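Metallo-beta-lactamase domain-containing protein 1 (Thermotoga maritima, PDB 1ZTC) is a putative metal-dependent hydrolase of the metallo-beta-lactamase superfamily that binds a pair of metal ions, here modelled as nickel, and may act as an endoribonuclease. Local coordinates at the interface of chains A and B. Residues are numbered along the deposited sequence; one frame, centred on the assembly and turned at random. Chains: chain A/B, hypothetical protein TM0894.

Contact 1: the interface of chains A and B. Residues chain A 60-61, 64, 70-71; chain B 114-115, 118.
A:Glu61 reaches from helix 57-67 of chain A to the first turn of helix 114-125 of chain B. The carboxylate oxygen A:Glu61 OE1 accepts a hydrogen bond from the backbone N of B:Ile115 at 2.8 Å. The bond is nearly straight, 169° at the hydrogen. The N-H arrives on the syn side of OE1, slightly out of the carboxylate plane. The side chain leaves with CG anti to the backbone N (chi1 -168°) and then bends at chi2, which turns the carboxylate toward the helix start. A:Glu61 OE1 also lies 3.0 Å from the N of B:Thr114, but that N-H points away and makes no bond to it. The carboxylate therefore caps the N-terminal end of the helix, where the helix dipole would probably favour its negative charge.

The apolar contacts centre on B:Ile115. B:Ile115 CD1 lies over one face of the A:Phe64 ring, toward the rim, 3.8 Å from A:Phe64 CD1. The two side chains cross at about a right angle. The same methyl touches CB of A:Leu60. Nearer the backbone, CG1 of B:Ile115 rests against CG of A:Pro71. The proline ring also meets B:Thr114 tip to tip, A:Pro71 CD to B:Thr114 CG2 at 3.7 Å.

B:Arg118 adds a flat surface. A:Pro71 CB lies over the centre of one face of the B:Arg118 guanidinium. B:Arg118 NH2 comes within 3.4 Å of A:Ser70 OG, at best a weak polar contact.

This patch sets the start of one helix against helix 57-67 and A:Pro71 of the partner, one part of the two-fold A-B interface, which may be that of the homodimer.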
# COMPACT_ATOMS: atom_id res chain seq x y z
N LEU A 60 -15.67 -5.24 3.26
CA LEU A 60 -16.82 -5.27 4.13
C LEU A 60 -18.12 -5.30 3.35
O LEU A 60 -19.03 -6.05 3.70
CB LEU A 60 -16.80 -4.12 5.12
CG LEU A 60 -15.72 -4.30 6.19
CD1 LEU A 60 -15.47 -2.97 6.88
CD2 LEU A 60 -16.07 -5.39 7.19
N GLU A 61 -18.21 -4.49 2.30
CA GLU A 61 -19.37 -4.48 1.42
C GLU A 61 -19.72 -5.89 0.93
O GLU A 61 -20.87 -6.34 0.94
CB GLU A 61 -19.03 -3.59 0.22
CG GLU A 61 -20.20 -3.22 -0.70
CD GLU A 61 -20.97 -2.07 -0.12
OE1 GLU A 61 -21.92 -2.33 0.65
OE2 GLU A 61 -20.58 -0.92 -0.37
N PHE A 64 -20.77 -8.25 4.01
CA PHE A 64 -22.11 -7.91 4.44
C PHE A 64 -23.14 -8.41 3.43
O PHE A 64 -24.18 -8.96 3.80
CB PHE A 64 -22.24 -6.40 4.66
CG PHE A 64 -21.91 -5.96 6.07
CD1 PHE A 64 -20.61 -6.07 6.57
CD2 PHE A 64 -22.90 -5.45 6.92
CE1 PHE A 64 -20.30 -5.66 7.89
CE2 PHE A 64 -22.60 -5.07 8.23
CZ PHE A 64 -21.28 -5.17 8.71
N SER A 70 -27.19 -5.64 6.83
CA SER A 70 -26.85 -4.25 6.66
C SER A 70 -26.12 -3.81 7.93
O SER A 70 -26.19 -4.47 8.96
CB SER A 70 -28.17 -3.49 6.42
OG SER A 70 -28.22 -2.23 7.05
N PRO A 71 -25.38 -2.70 7.85
CA PRO A 71 -24.83 -2.08 9.06
C PRO A 71 -25.89 -1.82 10.14
O PRO A 71 -25.58 -1.89 11.31
CB PRO A 71 -24.27 -0.75 8.53
CG PRO A 71 -23.94 -1.02 7.09
CD PRO A 71 -25.02 -1.96 6.62
N THR B 114 -24.31 -0.60 0.09
CA THR B 114 -24.84 -0.28 1.41
C THR B 114 -23.75 0.47 2.20
O THR B 114 -23.98 1.61 2.61
CB THR B 114 -25.47 -1.51 2.15
OG1 THR B 114 -26.52 -1.06 3.00
CG2 THR B 114 -24.50 -2.25 3.01
N ILE B 115 -22.55 -0.10 2.30
CA ILE B 115 -21.49 0.50 3.11
C ILE B 115 -20.86 1.76 2.49
O ILE B 115 -20.82 2.81 3.13
CB ILE B 115 -20.42 -0.58 3.49
CG1 ILE B 115 -21.00 -1.42 4.64
CG2 ILE B 115 -19.10 0.04 3.92
CD1 ILE B 115 -20.33 -2.73 4.87
N ARG B 118 -23.20 4.79 2.28
CA ARG B 118 -23.35 5.45 3.58
C ARG B 118 -22.23 6.41 3.87
O ARG B 118 -22.46 7.47 4.44
CB ARG B 118 -23.42 4.43 4.71
CG ARG B 118 -24.74 3.79 4.79
CD ARG B 118 -24.67 2.57 5.62
NE ARG B 118 -25.90 1.77 5.52
CZ ARG B 118 -26.90 1.79 6.39
NH1 ARG B 118 -26.88 2.58 7.45
NH2 ARG B 118 -27.93 0.99 6.19

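Contact 2: the interface of chains A and B. Residues chain A 91-92, 94; chain B 118, 122.
A:Glu94 and B:Lys122 form a salt bridge across the interface. B:Lys122 NZ donates a hydrogen bond of 2.6 Å to the carboxylate oxygen A:Glu94 OE2. It meets the syn lone pair, on the side of the other oxygen, OE1. The two side chains come from opposite directions. The lysine chain runs extended until its last torsion (chi4 -70°), which turns NZ toward the carboxylate. B:Lys122 CE packs at 3.5 Å from the backbone O of A:Val91, at the end of 3-10 helix 88-92. This is the close part of the contact, and B:Lys122 buries 62 Å² here.

The other half is looser and relies on water. Water 1 lies in the plane of the B:Arg118 guanidinium, at its edge, 3.0 Å from B:Arg118 NH1. The same water is 2.8 Å from A:Glu94 OE2 and 3.0 Å from the backbone O of A:Leu92. OE2 is thus held by both the lysine and the water. B:Arg118 NH1 and A:Glu94 OE2 are 5.0 Å apart, so the arginine meets the acid through water, although its charge may still favour the carboxylate. Apolar contact on this side is slight. CD2 of A:Leu92 comes to 4.1 Å from CB of B:Arg118, and the two side chains cross at a slant.

The site ties the middle of helix 114-125 to the partner by charge and water, and so supports the A-B pairing.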
# COMPACT_ATOMS: atom_id res chain seq x y z
N VAL A 91 -18.50 4.33 12.79
CA VAL A 91 -19.43 5.34 12.29
C VAL A 91 -20.56 4.75 11.44
O VAL A 91 -21.61 5.39 11.26
CB VAL A 91 -18.69 6.48 11.52
CG1 VAL A 91 -17.63 7.12 12.38
CG2 VAL A 91 -18.06 5.97 10.17
N LEU A 92 -20.39 3.54 10.94
CA LEU A 92 -21.43 2.88 10.13
C LEU A 92 -22.58 2.28 10.94
O LEU A 92 -23.64 2.05 10.39
CB LEU A 92 -20.81 1.77 9.28
CG LEU A 92 -19.80 2.23 8.24
CD1 LEU A 92 -19.02 1.06 7.69
CD2 LEU A 92 -20.49 3.01 7.14
N GLU A 94 -25.22 2.61 13.48
CA GLU A 94 -26.02 3.60 14.20
C GLU A 94 -26.86 2.99 15.30
O GLU A 94 -27.37 3.71 16.17
CB GLU A 94 -27.03 4.30 13.26
CG GLU A 94 -26.61 4.59 11.80
CD GLU A 94 -26.04 5.98 11.57
OE1 GLU A 94 -26.30 6.89 12.38
OE2 GLU A 94 -25.34 6.15 10.55
N ARG B 118 -23.20 4.79 2.28
CA ARG B 118 -23.35 5.45 3.58
C ARG B 118 -22.23 6.41 3.87
O ARG B 118 -22.46 7.47 4.44
CB ARG B 118 -23.42 4.43 4.71
CG ARG B 118 -24.74 3.79 4.79
CD ARG B 118 -24.67 2.57 5.62
NE ARG B 118 -25.90 1.77 5.52
CZ ARG B 118 -26.90 1.79 6.39
NH1 ARG B 118 -26.88 2.58 7.45
NH2 ARG B 118 -27.93 0.99 6.19
N LYS B 122 -22.71 10.42 4.26
CA LYS B 122 -22.24 11.15 5.45
C LYS B 122 -21.27 12.29 5.12
O LYS B 122 -21.37 13.38 5.69
CB LYS B 122 -21.62 10.19 6.47
CG LYS B 122 -22.64 9.35 7.18
CD LYS B 122 -21.95 8.25 8.01
CE LYS B 122 -22.96 7.33 8.67
NZ LYS B 122 -23.73 8.00 9.77
O HOH W 1 -24.72 4.21 8.68

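Contact 1 and contact 2 are neighbours, with the centres of their C-alpha atoms about 9 Å apart. Both use helix 114-125 of chain B, and B:Arg118 belongs to both. Contact 1 takes the start of that helix, and contact 2 lies further along it. On chain A the partners differ: helix 57-67 and the segment that follows it in contact 1, 3-10 helix 88-92 and the loop after it in contact 2. One helix is thus held at successive turns by separate segments. Two-fold symmetry repeats both contacts with the chains exchanged, as suits a homodimer.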